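Local coordinates for putative gdp-fucose protein o-fucosyltransferase 1 (Caenorhabditis elegans, PDB 3ZY2) that is a putative GDP-fucose protein O-fucosyltransferase of the GT-B clan, with two domains built round parallel beta sheets and a bound GDP (guanosine-5'-diphosphate), at residues I271-G276 with A299-I305; P112-K117 with S132-Y138; L239-C245 with C332-H338; D38-P44 with R73-M77. The contacts are given in a common frame with arbitrary orientation. Residues are numbered along the deposited sequence.

Contact 1 of 4, residues I271-G276 with A299-I305; sequences IVEKVG and ALKPYEI
Val272, Val275 and Tyr303 bury the most surface here, 69, 65 and 67 Å² of a summed 322 Å². Residues 271-276 are regular alpha helix, with Val275 N hydrogen-bonded to Ile271 O (2.8 Å) and Gly276 N to Val272 O (3.0 Å). Opposite, helix 293-300 runs out into a 3-10 segment, 301-303, after which Glu304 takes positive phi (54/46) and Ile305 is extended. The CA register pairs Val272 with Leu300 (6.6 Å) and Gly276 with Tyr303 (8.3 Å). Both helices belong to consecutive beta-alpha-beta units of the five-stranded parallel sheet and lie on one face of it, since Val275 and Leu300 both rest on Val283 of strand 282-287. The Tyr303 ring (chi1 m, chi2 88°) lies against the helix: Val275 CG1 sits 4.1 Å from its centroid, 19° off the normal, a CH-pi contact over the face, and Val272 CG1 is 3.8 Å from Tyr303 CE1. With both valines at chi1 t, Val272 CG2 lies 4.0 Å from Ala299 CB, Val275 CG2 3.9 Å from Leu300 CD2 (Leu300 rotamer m, t), and Val275 CG1 3.8 Å from Ile305 CD1.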
# COMPACT_ATOMS: atom_id res chain seq x y z
N ILE A 271 -13.95 29.49 24.74
CA ILE A 271 -13.04 29.52 25.90
C ILE A 271 -13.69 30.27 27.07
O ILE A 271 -13.64 29.82 28.22
CB ILE A 271 -11.71 30.19 25.55
CG1 ILE A 271 -10.88 29.26 24.64
CG2 ILE A 271 -10.91 30.51 26.85
CD1 ILE A 271 -9.58 29.86 24.12
N VAL A 272 -14.31 31.41 26.78
CA VAL A 272 -14.96 32.17 27.82
C VAL A 272 -16.12 31.37 28.43
O VAL A 272 -16.29 31.36 29.64
CB VAL A 272 -15.48 33.51 27.27
CG1 VAL A 272 -16.44 34.17 28.25
CG2 VAL A 272 -14.32 34.43 26.96
N GLU A 273 -16.90 30.69 27.59
CA GLU A 273 -17.99 29.85 28.05
C GLU A 273 -17.48 28.75 29.00
O GLU A 273 -18.03 28.54 30.07
CB GLU A 273 -18.72 29.24 26.84
CG GLU A 273 -20.10 28.72 27.17
CD GLU A 273 -20.08 27.35 27.79
OE1 GLU A 273 -19.30 26.49 27.33
OE2 GLU A 273 -20.87 27.12 28.74
N LYS A 274 -16.41 28.09 28.60
CA LYS A 274 -15.88 26.99 29.40
C LYS A 274 -15.23 27.50 30.68
O LYS A 274 -15.34 26.86 31.72
CB LYS A 274 -14.89 26.15 28.59
CG LYS A 274 -15.50 25.47 27.35
CD LYS A 274 -16.57 24.47 27.73
CE LYS A 274 -17.18 23.80 26.50
NZ LYS A 274 -18.28 22.88 26.90
N VAL A 275 -14.57 28.66 30.63
CA VAL A 275 -14.05 29.28 31.85
C VAL A 275 -15.18 29.52 32.86
O VAL A 275 -15.07 29.20 34.04
CB VAL A 275 -13.31 30.59 31.52
CG1 VAL A 275 -13.16 31.49 32.75
CG2 VAL A 275 -11.93 30.27 30.97
N GLY A 276 -16.28 30.10 32.36
CA GLY A 276 -17.47 30.31 33.17
C GLY A 276 -18.04 29.00 33.72
O GLY A 276 -18.39 28.93 34.90
N ALA A 299 -10.24 38.75 26.19
CA ALA A 299 -11.54 38.12 26.37
C ALA A 299 -11.80 37.65 27.81
O ALA A 299 -12.95 37.58 28.26
CB ALA A 299 -11.73 36.97 25.36
N LEU A 300 -10.71 37.34 28.52
CA LEU A 300 -10.79 36.86 29.92
C LEU A 300 -10.75 37.95 30.98
O LEU A 300 -10.93 37.65 32.17
CB LEU A 300 -9.65 35.89 30.18
CG LEU A 300 -9.74 34.58 29.43
CD1 LEU A 300 -8.50 33.71 29.74
CD2 LEU A 300 -11.07 33.84 29.73
N LYS A 301 -10.53 39.20 30.57
CA LYS A 301 -10.51 40.32 31.52
C LYS A 301 -11.68 40.35 32.51
O LYS A 301 -11.44 40.58 33.70
CB LYS A 301 -10.37 41.66 30.78
CG LYS A 301 -8.95 41.94 30.33
CD LYS A 301 -8.76 43.37 29.86
CE LYS A 301 -7.32 43.57 29.36
NZ LYS A 301 -7.20 44.89 28.66
N PRO A 302 -12.93 40.11 32.04
CA PRO A 302 -14.06 40.11 33.00
C PRO A 302 -13.93 39.07 34.12
O PRO A 302 -14.55 39.24 35.18
CB PRO A 302 -15.26 39.77 32.12
CG PRO A 302 -14.89 40.25 30.76
CD PRO A 302 -13.41 39.91 30.66
N TYR A 303 -13.12 38.03 33.90
CA TYR A 303 -12.92 36.99 34.89
C TYR A 303 -11.64 37.19 35.69
O TYR A 303 -11.41 36.47 36.66
CB TYR A 303 -12.88 35.63 34.18
CG TYR A 303 -14.21 35.24 33.63
CD1 TYR A 303 -14.60 35.62 32.35
CD2 TYR A 303 -15.11 34.51 34.39
CE1 TYR A 303 -15.86 35.28 31.84
CE2 TYR A 303 -16.36 34.17 33.91
CZ TYR A 303 -16.73 34.55 32.64
OH TYR A 303 -17.97 34.18 32.17
N GLU A 304 -10.82 38.18 35.30
CA GLU A 304 -9.55 38.49 35.98
C GLU A 304 -8.68 37.24 36.07
O GLU A 304 -8.12 36.90 37.13
CB GLU A 304 -9.79 39.13 37.35
CG GLU A 304 -10.49 40.49 37.29
CD GLU A 304 -10.46 41.21 38.64
OE1 GLU A 304 -10.45 40.53 39.70
OE2 GLU A 304 -10.45 42.45 38.64
N ILE A 305 -8.58 36.53 34.95
CA ILE A 305 -7.64 35.42 34.82
C ILE A 305 -6.91 35.56 33.50
O ILE A 305 -7.32 36.39 32.66
CB ILE A 305 -8.34 34.03 34.91
CG1 ILE A 305 -9.27 33.78 33.73
CG2 ILE A 305 -9.08 33.88 36.23
CD1 ILE A 305 -9.56 32.32 33.55

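Contact 2 of 4, residues P112-K117 with S132-Y138; sequences PGCHSK and SFVGDEY
A loop joined by a disulfide (Cys114 to Cys98) to strand 95-98 packs along strand 135-138, an outermost strand of the six-stranded parallel sheet within this chain. The end-to-end direction of 112-117 is 139° from that of 132-138. CA register pairs are Cys114-Asp136 (6.4 Å), Ser116-Phe133 and Lys117-Ser132 (both 7.9 Å). Gly113 is extended (179/-167), and an ideal CB would clash at 2.7 Å with Asp136 OD2; His115 adopts positive phi (43/54). Asp136 (chi1 m) is the main polar link: its OD2 accepts from Cys114 N at 2.8 Å (173°) and from water 1 at 2.6 Å, which accepts from His115 N at 2.9 Å. Cys114 SG (chi1 m) meets Tyr138 CE1 at 3.8 Å, obliquely to the ring, while Tyr138 OH is 3.5 Å from Gly113 CA. Strand 135-138 pairs with strand 95-98, Phe133 stacks edge-to-face on Trp126 of helix 122-128, Glu137 OE2 is hydrogen-bonded to Tyr166 OH, and Glu137 OE1 forms a salt bridge with Arg237 of the second subunit.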
# COMPACT_ATOMS: atom_id res chain seq x y z
N PRO A 112 9.01 -4.96 -8.84
CA PRO A 112 8.00 -4.91 -7.76
C PRO A 112 8.49 -5.55 -6.47
O PRO A 112 9.09 -6.63 -6.50
CB PRO A 112 6.82 -5.69 -8.34
CG PRO A 112 6.97 -5.56 -9.82
CD PRO A 112 8.46 -5.59 -10.06
N GLY A 113 8.21 -4.89 -5.36
CA GLY A 113 8.65 -5.33 -4.04
C GLY A 113 8.19 -4.33 -2.99
O GLY A 113 7.35 -3.48 -3.26
N CYS A 114 8.74 -4.43 -1.78
CA CYS A 114 8.31 -3.53 -0.70
C CYS A 114 8.91 -2.12 -0.77
O CYS A 114 8.29 -1.15 -0.31
CB CYS A 114 8.64 -4.14 0.67
SG CYS A 114 7.86 -5.72 1.01
N HIS A 115 10.12 -2.03 -1.32
CA HIS A 115 10.93 -0.79 -1.35
C HIS A 115 10.95 0.02 -0.04
O HIS A 115 10.68 1.22 -0.01
CB HIS A 115 10.57 0.06 -2.58
CG HIS A 115 10.76 -0.68 -3.87
ND1 HIS A 115 12.00 -1.00 -4.36
CD2 HIS A 115 9.86 -1.19 -4.74
CE1 HIS A 115 11.86 -1.66 -5.50
NE2 HIS A 115 10.57 -1.80 -5.74
N SER A 116 11.31 -0.67 1.04
CA SER A 116 11.11 -0.17 2.41
C SER A 116 11.95 1.02 2.84
O SER A 116 11.63 1.69 3.83
CB SER A 116 11.33 -1.32 3.40
OG SER A 116 10.37 -2.33 3.19
N LYS A 117 13.04 1.29 2.12
CA LYS A 117 13.96 2.37 2.47
C LYS A 117 13.95 3.56 1.50
O LYS A 117 14.77 4.49 1.64
CB LYS A 117 15.38 1.84 2.61
CG LYS A 117 15.81 1.53 4.03
CD LYS A 117 17.28 1.93 4.18
CE LYS A 117 18.02 1.07 5.14
NZ LYS A 117 19.41 1.60 5.37
N SER A 132 19.71 -2.56 6.73
CA SER A 132 19.36 -2.64 5.31
C SER A 132 18.66 -3.97 5.08
O SER A 132 18.87 -4.93 5.83
CB SER A 132 20.60 -2.50 4.42
OG SER A 132 21.12 -1.18 4.52
N PHE A 133 17.80 -4.02 4.07
CA PHE A 133 17.02 -5.22 3.82
C PHE A 133 17.55 -5.97 2.60
O PHE A 133 18.02 -5.36 1.65
CB PHE A 133 15.54 -4.88 3.63
CG PHE A 133 14.91 -4.27 4.86
CD1 PHE A 133 14.60 -5.06 5.96
CD2 PHE A 133 14.67 -2.90 4.92
CE1 PHE A 133 14.03 -4.49 7.10
CE2 PHE A 133 14.10 -2.33 6.04
CZ PHE A 133 13.78 -3.13 7.13
N VAL A 134 17.44 -7.30 2.64
CA VAL A 134 18.03 -8.15 1.59
C VAL A 134 17.00 -8.97 0.80
O VAL A 134 17.36 -9.78 -0.06
CB VAL A 134 19.09 -9.09 2.17
CG1 VAL A 134 20.17 -8.30 2.92
CG2 VAL A 134 18.45 -10.15 3.06
N GLY A 135 15.72 -8.77 1.11
CA GLY A 135 14.63 -9.53 0.49
C GLY A 135 13.29 -9.09 1.06
O GLY A 135 13.26 -8.34 2.04
N ASP A 136 12.21 -9.59 0.47
CA ASP A 136 10.86 -9.20 0.84
C ASP A 136 9.98 -10.38 1.23
O ASP A 136 10.17 -11.50 0.73
CB ASP A 136 10.22 -8.37 -0.29
CG ASP A 136 10.84 -6.97 -0.40
OD1 ASP A 136 11.38 -6.44 0.59
OD2 ASP A 136 10.75 -6.39 -1.50
N GLU A 137 9.08 -10.13 2.18
CA GLU A 137 8.00 -11.06 2.55
C GLU A 137 6.66 -10.33 2.48
O GLU A 137 6.55 -9.18 2.91
CB GLU A 137 8.20 -11.66 3.95
CG GLU A 137 9.42 -12.58 4.08
CD GLU A 137 9.21 -14.01 3.54
OE1 GLU A 137 8.04 -14.43 3.35
OE2 GLU A 137 10.23 -14.71 3.33
N TYR A 138 5.65 -10.99 1.91
CA TYR A 138 4.32 -10.39 1.73
C TYR A 138 3.30 -11.06 2.62
O TYR A 138 3.41 -12.25 2.89
CB TYR A 138 3.90 -10.50 0.25
CG TYR A 138 4.98 -9.99 -0.66
CD1 TYR A 138 5.30 -8.63 -0.71
CD2 TYR A 138 5.70 -10.86 -1.47
CE1 TYR A 138 6.32 -8.16 -1.53
CE2 TYR A 138 6.71 -10.40 -2.31
CZ TYR A 138 7.01 -9.05 -2.34
OH TYR A 138 8.02 -8.62 -3.17
O HOH W 1 11.82 -4.12 -2.30
O HOH W 2 12.43 -3.25 1.09

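Contact 3 of 4, residues L239-C245 with C332-H338; sequences LFASEQC and CVSTFSH. With GDP (guanosine-5'-diphosphate), chain C.
Two hydrogen bonds join the backbone of 332-338 to 239-245: Ala241 N to Val333 O (3.0 Å, 160°) and Gln244 NE2 to Cys332 O (2.9 Å, 169°). The latter carbonyl also receives a CA-H...O contact from Ser242 CA at 3.4 Å. Thr335 OG1 and Thr335 N donate hydrogen bonds to GDP O2B at 2.5 and 3.0 Å, and Ser334 OG gives a bond to GDP O1B at 2.7 Å. Ser334 is also the N-cap of helix 335-346, its OG accepting from Ser337 N at 3.3 Å and weakly from Phe336 N at 3.1 Å. A disulfide, Cys245 SG to Cys332 SG at 2.0 Å (chi3 -96°; Cys245 chi1 p, Cys332 chi1 t), closes the other end. Leu239-Ser242 forms a type II' turn, with Phe240 at 54/-121 and Ala241 at -89/11; Ser242 and Val333 have CA atoms 4.3 Å apart. Packing completes the contact: Gln244 CB is 3.8 Å from the His338 ring centroid, over its face, and Val333 CG1 meets Leu239 CD2 at 3.9 Å and Phe240 CD2 at 4.1 Å. GDP C5 lies over one face of the Phe336 ring. The holding of beta-phosphate oxygens by the first residues at a helix N-terminus, beside a disulfide, is consistent with a nucleotide-binding loop held by a covalent link as well as by hydrogen bonds.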
# COMPACT_ATOMS: atom_id res chain seq x y z
N LEU A 239 -12.07 12.22 8.82
CA LEU A 239 -10.87 12.93 8.48
C LEU A 239 -10.01 12.90 9.72
O LEU A 239 -10.38 13.48 10.75
CB LEU A 239 -11.19 14.36 8.06
CG LEU A 239 -9.99 15.23 7.68
CD1 LEU A 239 -9.22 14.70 6.44
CD2 LEU A 239 -10.46 16.67 7.47
N PHE A 240 -8.91 12.17 9.63
CA PHE A 240 -7.97 12.06 10.74
C PHE A 240 -8.70 11.59 11.99
O PHE A 240 -9.33 10.54 11.95
CB PHE A 240 -7.22 13.38 10.91
CG PHE A 240 -6.43 13.77 9.68
CD1 PHE A 240 -5.86 12.81 8.86
CD2 PHE A 240 -6.28 15.12 9.35
CE1 PHE A 240 -5.15 13.19 7.70
CE2 PHE A 240 -5.56 15.50 8.22
CZ PHE A 240 -5.00 14.53 7.40
N ALA A 241 -8.67 12.37 13.08
CA ALA A 241 -9.22 11.91 14.35
C ALA A 241 -10.71 12.22 14.54
O ALA A 241 -11.24 12.07 15.65
CB ALA A 241 -8.41 12.48 15.51
N SER A 242 -11.39 12.65 13.48
CA SER A 242 -12.74 13.19 13.65
C SER A 242 -13.77 12.26 14.32
O SER A 242 -14.75 12.73 14.90
CB SER A 242 -13.26 13.71 12.30
OG SER A 242 -13.34 12.64 11.37
N GLU A 243 -13.55 10.95 14.26
CA GLU A 243 -14.46 9.99 14.93
C GLU A 243 -14.40 10.07 16.46
O GLU A 243 -15.28 9.55 17.16
CB GLU A 243 -14.22 8.57 14.42
CG GLU A 243 -14.46 8.45 12.89
CD GLU A 243 -13.86 7.19 12.28
OE1 GLU A 243 -12.61 7.06 12.22
OE2 GLU A 243 -14.66 6.33 11.84
N GLN A 244 -13.39 10.76 16.99
CA GLN A 244 -13.32 10.95 18.44
C GLN A 244 -14.44 11.83 18.98
O GLN A 244 -14.78 11.73 20.16
CB GLN A 244 -11.96 11.53 18.84
CG GLN A 244 -11.80 13.02 18.56
CD GLN A 244 -10.48 13.54 19.08
OE1 GLN A 244 -10.07 13.25 20.21
NE2 GLN A 244 -9.79 14.32 18.24
N CYS A 245 -15.02 12.68 18.14
CA CYS A 245 -16.18 13.46 18.57
C CYS A 245 -17.49 13.13 17.84
O CYS A 245 -18.56 13.36 18.40
CB CYS A 245 -15.92 14.96 18.50
SG CYS A 245 -15.89 15.68 16.84
N CYS A 332 -11.33 18.42 17.26
CA CYS A 332 -11.82 17.09 16.98
C CYS A 332 -11.11 16.39 15.82
O CYS A 332 -11.03 15.15 15.80
CB CYS A 332 -13.29 17.16 16.69
SG CYS A 332 -13.95 15.55 16.28
N VAL A 333 -10.62 17.15 14.86
CA VAL A 333 -9.98 16.54 13.68
C VAL A 333 -8.53 16.16 13.96
O VAL A 333 -7.95 15.27 13.35
CB VAL A 333 -10.12 17.47 12.42
CG1 VAL A 333 -9.43 16.86 11.21
CG2 VAL A 333 -11.57 17.73 12.15
N SER A 334 -7.92 16.81 14.93
CA SER A 334 -6.49 16.62 15.14
C SER A 334 -6.17 15.33 15.90
O SER A 334 -6.67 15.09 17.02
CB SER A 334 -5.94 17.81 15.91
OG SER A 334 -4.61 17.57 16.30
N THR A 335 -5.26 14.54 15.33
CA THR A 335 -4.79 13.35 16.04
C THR A 335 -3.90 13.70 17.25
O THR A 335 -3.69 12.86 18.13
CB THR A 335 -4.02 12.35 15.15
OG1 THR A 335 -2.83 12.98 14.65
CG2 THR A 335 -4.90 11.90 14.00
N PHE A 336 -3.39 14.93 17.27
CA PHE A 336 -2.64 15.44 18.41
C PHE A 336 -3.60 15.66 19.60
O PHE A 336 -3.36 15.19 20.72
CB PHE A 336 -1.90 16.70 17.95
CG PHE A 336 -0.88 17.23 18.93
CD1 PHE A 336 0.44 16.77 18.88
CD2 PHE A 336 -1.22 18.25 19.82
CE1 PHE A 336 1.40 17.29 19.77
CE2 PHE A 336 -0.25 18.79 20.69
CZ PHE A 336 1.05 18.32 20.66
N SER A 337 -4.72 16.34 19.34
CA SER A 337 -5.80 16.42 20.34
C SER A 337 -6.27 15.02 20.75
O SER A 337 -6.63 14.82 21.91
CB SER A 337 -7.01 17.22 19.83
OG SER A 337 -6.88 18.63 20.08
N HIS A 338 -6.23 14.07 19.80
CA HIS A 338 -6.80 12.73 20.09
C HIS A 338 -5.95 12.01 21.14
O HIS A 338 -6.48 11.29 21.99
CB HIS A 338 -6.92 11.91 18.79
CG HIS A 338 -7.85 10.72 18.85
ND1 HIS A 338 -8.65 10.37 19.93
CD2 HIS A 338 -8.10 9.81 17.88
CE1 HIS A 338 -9.34 9.28 19.61
NE2 HIS A 338 -9.02 8.92 18.38
PB GDP C . -2.53 16.41 13.38
O1B GDP C . -2.80 17.49 14.36
O2B GDP C . -3.23 15.02 13.24
O3B GDP C . -1.43 16.78 12.22
O3A GDP C . -1.30 15.99 14.51
PA GDP C . 0.21 15.27 14.14
O1A GDP C . 0.59 15.41 15.83
O2A GDP C . 0.33 14.13 13.45
O5' GDP C . 0.63 16.72 13.17
C5' GDP C . 0.70 17.50 14.20
C4' GDP C . 1.70 18.35 14.49
O4' GDP C . 1.97 19.69 14.40
C3' GDP C . 2.08 17.91 15.75
O3' GDP C . 3.21 16.66 16.17
C2' GDP C . 3.59 19.26 16.58
O2' GDP C . 4.70 18.87 15.90
C1' GDP C . 2.75 20.30 15.86
N9 GDP C . 1.81 20.62 16.68
C8 GDP C . 0.01 20.36 16.47
N7 GDP C . -0.11 20.91 17.63
C5 GDP C . 0.74 21.38 18.47
C6 GDP C . 1.05 22.14 20.00
O6 GDP C . 0.03 22.29 20.50
N1 GDP C . 2.12 22.25 20.05
C2 GDP C . 3.22 22.08 19.51
N2 GDP C . 4.17 22.28 19.75
N3 GDP C . 3.45 21.42 18.09
C4 GDP C . 2.10 21.12 17.68

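Contact 4 of 4, residues D38-P44 with R73-M77; sequences DRTLVLP and RVVTM
Parallel pairing satisfies the backbone of 40-43 on its side toward 73-75: Leu41 N donates to Arg73 O (3.0 Å, 170°), Val75 N to Leu41 O (3.0 Å, 159°) and Leu43 N to Val75 O (2.9 Å, 170°). On the other side Thr40 makes backbone hydrogen bonds with Gly9 and Ile11, and Val42 with Ile11. The bridges are Leu41-Val74 (CA-CA 4.7 Å) and Val42-Val75 (5.1 Å). The end-to-end directions of 38-44 and 73-77 are 29° apart. Water 3 donates to Arg73 O and Arg39 O, 2.7 Å from each. Asp38, at the Schellman end of helix 20-37 (phi/psi 54/43, chi1 t), puts OD1 2.8 Å from Arg73 NH1 and 3.1 Å from Arg73 NH2, a salt bridge; Arg73 NH2 bonds weakly to Asp38 O (2.9 Å). Asp6 OD2 forms a salt bridge with Arg73 NH2 and a hydrogen bond with Thr40 OG1. Thr76 OG1 caps Glu79 N. Leu43 CD2-Val74 CG1 (3.9 Å) and, on the other face, Val42 CG2-Val75 CG2 (4.1 Å) pack. Strand 40-42 lies between 74-75 and 10-13 in the Rossmann-like sheet expected of a GT-B protein, with helix 20-37 against Leu41 and helix 65-68, in the connection, against Val74 and Leu43.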
# COMPACT_ATOMS: atom_id res chain seq x y z
N ASP A 38 1.60 -12.70 19.60
CA ASP A 38 2.46 -13.17 20.68
C ASP A 38 3.95 -13.06 20.36
O ASP A 38 4.74 -13.95 20.66
CB ASP A 38 2.07 -14.58 21.15
CG ASP A 38 2.48 -14.85 22.59
OD1 ASP A 38 2.80 -13.88 23.33
OD2 ASP A 38 2.49 -16.04 22.99
N ARG A 39 4.33 -11.92 19.78
CA ARG A 39 5.72 -11.59 19.55
C ARG A 39 6.04 -10.35 20.38
O ARG A 39 5.17 -9.50 20.60
CB ARG A 39 5.97 -11.26 18.08
CG ARG A 39 6.10 -12.51 17.19
CD ARG A 39 6.36 -12.10 15.76
NE ARG A 39 6.54 -13.28 14.90
CZ ARG A 39 7.71 -13.70 14.42
NH1 ARG A 39 8.83 -13.04 14.66
NH2 ARG A 39 7.74 -14.77 13.64
N THR A 40 7.29 -10.26 20.82
CA THR A 40 7.76 -9.07 21.52
C THR A 40 7.86 -7.90 20.55
O THR A 40 8.40 -8.06 19.45
CB THR A 40 9.12 -9.32 22.18
OG1 THR A 40 8.97 -10.33 23.18
CG2 THR A 40 9.63 -8.06 22.87
N LEU A 41 7.33 -6.74 20.95
CA LEU A 41 7.41 -5.53 20.13
C LEU A 41 8.63 -4.72 20.48
O LEU A 41 8.83 -4.34 21.64
CB LEU A 41 6.16 -4.67 20.31
CG LEU A 41 6.13 -3.40 19.46
CD1 LEU A 41 6.14 -3.76 17.96
CD2 LEU A 41 4.92 -2.53 19.83
N VAL A 42 9.45 -4.43 19.46
CA VAL A 42 10.53 -3.47 19.60
C VAL A 42 9.90 -2.08 19.61
O VAL A 42 9.17 -1.71 18.69
CB VAL A 42 11.57 -3.56 18.45
CG1 VAL A 42 12.71 -2.54 18.67
CG2 VAL A 42 12.11 -5.01 18.32
N LEU A 43 10.15 -1.33 20.68
CA LEU A 43 9.52 -0.02 20.82
C LEU A 43 10.10 0.92 19.75
O LEU A 43 11.32 1.01 19.57
CB LEU A 43 9.72 0.51 22.24
CG LEU A 43 8.98 -0.30 23.32
CD1 LEU A 43 9.57 -0.00 24.70
CD2 LEU A 43 7.49 0.01 23.30
N PRO A 44 9.23 1.62 18.98
CA PRO A 44 9.72 2.42 17.87
C PRO A 44 10.45 3.67 18.32
O PRO A 44 10.16 4.19 19.41
CB PRO A 44 8.43 2.83 17.16
CG PRO A 44 7.40 2.90 18.26
CD PRO A 44 7.78 1.75 19.20
N ARG A 73 4.45 -7.71 25.83
CA ARG A 73 5.90 -7.79 25.88
C ARG A 73 6.56 -6.83 24.92
O ARG A 73 6.22 -6.78 23.74
CB ARG A 73 6.40 -9.19 25.56
CG ARG A 73 5.94 -10.22 26.53
CD ARG A 73 6.77 -11.51 26.43
NE ARG A 73 6.76 -12.11 25.09
CZ ARG A 73 5.70 -12.69 24.52
NH1 ARG A 73 4.54 -12.78 25.17
NH2 ARG A 73 5.80 -13.19 23.30
N VAL A 74 7.52 -6.07 25.46
CA VAL A 74 8.24 -5.06 24.71
C VAL A 74 9.73 -5.09 25.05
O VAL A 74 10.13 -5.60 26.11
CB VAL A 74 7.70 -3.63 25.05
CG1 VAL A 74 6.26 -3.45 24.58
CG2 VAL A 74 7.85 -3.32 26.55
N VAL A 75 10.55 -4.57 24.12
CA VAL A 75 11.96 -4.25 24.39
C VAL A 75 12.28 -2.88 23.79
O VAL A 75 11.70 -2.50 22.77
CB VAL A 75 12.96 -5.29 23.82
CG1 VAL A 75 12.95 -6.57 24.65
CG2 VAL A 75 12.74 -5.53 22.31
N THR A 76 13.18 -2.15 24.42
CA THR A 76 13.62 -0.88 23.84
C THR A 76 14.40 -1.12 22.54
O THR A 76 14.93 -2.22 22.31
CB THR A 76 14.52 -0.09 24.80
OG1 THR A 76 15.70 -0.86 25.10
CG2 THR A 76 13.78 0.26 26.10
N MET A 77 14.45 -0.10 21.69
CA MET A 77 15.27 -0.14 20.48
C MET A 77 16.75 -0.36 20.83
O MET A 77 17.44 -1.10 20.13
CB MET A 77 15.08 1.15 19.66
CG MET A 77 15.81 1.12 18.31
SD MET A 77 15.13 -0.08 17.17
CE MET A 77 13.59 0.73 16.77
O HOH W 3 4.07 -7.72 22.32

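The four contacts divide between the two parallel sheets. Contacts 2 and 4 lie at the outermost strands, 135-138 and 74-75, of the six-stranded parallel sheet, centres about 21 Å and nearest atoms about 10 Å apart. Contacts 1 and 3 belong to the five-stranded parallel sheet's half, centres about 26 Å apart; contact 1 is nested within the chain loop closed by contact 3. Contact 3 touches the GDP directly, whereas the Ile271 side chain of contact 1 is about 13 Å from a bound GDP. In contact 2 the Pro112 side chain is about 7 Å from a bound GDP, probably that of the second subunit, since Pro112 packs on that subunit's Asn22, a GDP-pocket residue.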